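Local coordinates for competence protein ComEA-related protein (Thermus thermophilus, PDB 2DUY), which is of unknown function but carries the helix-hairpin-helix motif of its family and so probably binds DNA, at residues Pro18-Leu21 with Asn22-Ser25. Residues are numbered along the deposited sequence; the frame is centred on the assembly and turned at random.
Sequences PVSL and NEAS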
loop_
_atom_site.group_PDB
_atom_site.type_symbol
_atom_site.label_atom_id
_atom_site.label_comp_id
_atom_site.label_asym_id
_atom_site.label_seq_id
_atom_site.Cartn_x
_atom_site.Cartn_y
_atom_site.Cartn_z
ATOM N N PRO A 18 4.628 -2.645 -10.179
ATOM C CA PRO A 18 3.782 -2.068 -9.126
ATOM C C PRO A 18 3.576 -3.089 -8.004
ATOM O O PRO A 18 3.511 -4.289 -8.264
ATOM C CB PRO A 18 2.475 -1.759 -9.860
ATOM C CG PRO A 18 2.929 -1.502 -11.273
ATOM C CD PRO A 18 3.931 -2.619 -11.476
ATOM N N VAL A 19 3.475 -2.605 -6.770
ATOM C CA VAL A 19 3.285 -3.468 -5.603
ATOM C C VAL A 19 1.803 -3.807 -5.442
ATOM O O VAL A 19 0.957 -2.912 -5.505
ATOM C CB VAL A 19 3.783 -2.764 -4.318
ATOM C CG1 VAL A 19 3.517 -3.637 -3.102
ATOM C CG2 VAL A 19 5.273 -2.457 -4.432
ATOM N N SER A 20 1.501 -5.092 -5.240
ATOM C CA SER A 20 0.122 -5.564 -5.071
ATOM C C SER A 20 -0.392 -5.353 -3.649
ATOM O O SER A 20 0.193 -5.872 -2.696
ATOM C CB SER A 20 0.029 -7.057 -5.400
ATOM O OG SER A 20 -1.239 -7.578 -5.022
ATOM N N LEU A 21 -1.487 -4.608 -3.508
ATOM C CA LEU A 21 -2.053 -4.353 -2.193
ATOM C C LEU A 21 -2.505 -5.647 -1.545
ATOM O O LEU A 21 -2.439 -5.781 -0.333
ATOM C CB LEU A 21 -3.259 -3.391 -2.267
ATOM C CG LEU A 21 -2.912 -1.931 -2.572
ATOM C CD1 LEU A 21 -4.177 -1.113 -2.669
ATOM C CD2 LEU A 21 -2.001 -1.381 -1.472
ATOM N N ASN A 22 -2.940 -6.596 -2.365
ATOM C CA ASN A 22 -3.444 -7.876 -1.872
ATOM C C ASN A 22 -2.415 -8.960 -1.608
ATOM O O ASN A 22 -2.629 -9.833 -0.760
ATOM C CB ASN A 22 -4.463 -8.451 -2.857
ATOM C CG ASN A 22 -5.797 -7.750 -2.787
ATOM O OD1 ASN A 22 -6.197 -7.264 -1.730
ATOM N ND2 ASN A 22 -6.515 -7.720 -3.911
ATOM N N GLU A 23 -1.296 -8.904 -2.318
ATOM C CA GLU A 23 -0.302 -9.959 -2.192
ATOM C C GLU A 23 1.060 -9.632 -1.588
ATOM O O GLU A 23 1.827 -10.540 -1.272
ATOM C CB GLU A 23 -0.129 -10.606 -3.571
ATOM C CG GLU A 23 -1.457 -11.052 -4.187
ATOM C CD GLU A 23 -1.303 -11.623 -5.582
ATOM O OE1 GLU A 23 -0.599 -11.000 -6.403
ATOM O OE2 GLU A 23 -1.897 -12.690 -5.863
ATOM N N ALA A 24 1.371 -8.354 -1.414
ATOM C CA ALA A 24 2.663 -7.978 -0.842
ATOM C C ALA A 24 2.828 -8.394 0.616
ATOM O O ALA A 24 1.854 -8.494 1.358
ATOM C CB ALA A 24 2.857 -6.478 -0.961
ATOM N N SER A 25 4.075 -8.630 1.017
ATOM C CA SER A 25 4.404 -8.992 2.391
ATOM C C SER A 25 4.507 -7.671 3.148
ATOM O O SER A 25 4.555 -6.612 2.530
ATOM C CB SER A 25 5.763 -9.674 2.447
ATOM O OG SER A 25 6.770 -8.739 2.113
#
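Between Ser20 and Ala24 the backbone leaves the short strand 19-20 and winds through one helix-like turn, closed by a bond from Ala24 N to Ser20 O of 3.0 Å; a longer, weak one from Glu23 N reaches the same oxygen. Leu21, Asn22 and Glu23 have the negative phi and psi angles of such a turn, and Ala24 returns to an extended conformation. The Ser20 side chain ties the turn from within: with OG anti to the backbone N (chi1 170°), the hydroxyl lies beside its own carbonyl carbon and accepts the amide of Glu23, OG to N 3.0 Å, in the manner of an ST motif. Asn22 N adds a weak bond to OG, and the hydroxyl also hydrogen-bonds Pro75 O, at the C-terminal end of the chain, so a short polar side chain suits this buried site. Replacing the serine by alanine is likely to cost the Glu23 amide its bond to OG, leaving the weak one to Ser20 O, and to take a partner from Pro75 O. On the apolar side, Ala24 CB meets Val19 CG1 at 3.6 Å; its small methyl also fits close to Ser20 O. The carboxamide of Asn22 suits its partly exposed place, since OD1 accepts a hydrogen bond from Tyr49 N. The turn thus leads from strand 19-20, paired in parallel with strand 73-74, to Ser25, the N-cap of helix 26-29, while Arg47 binds the carbonyls of Leu21 and Ala24.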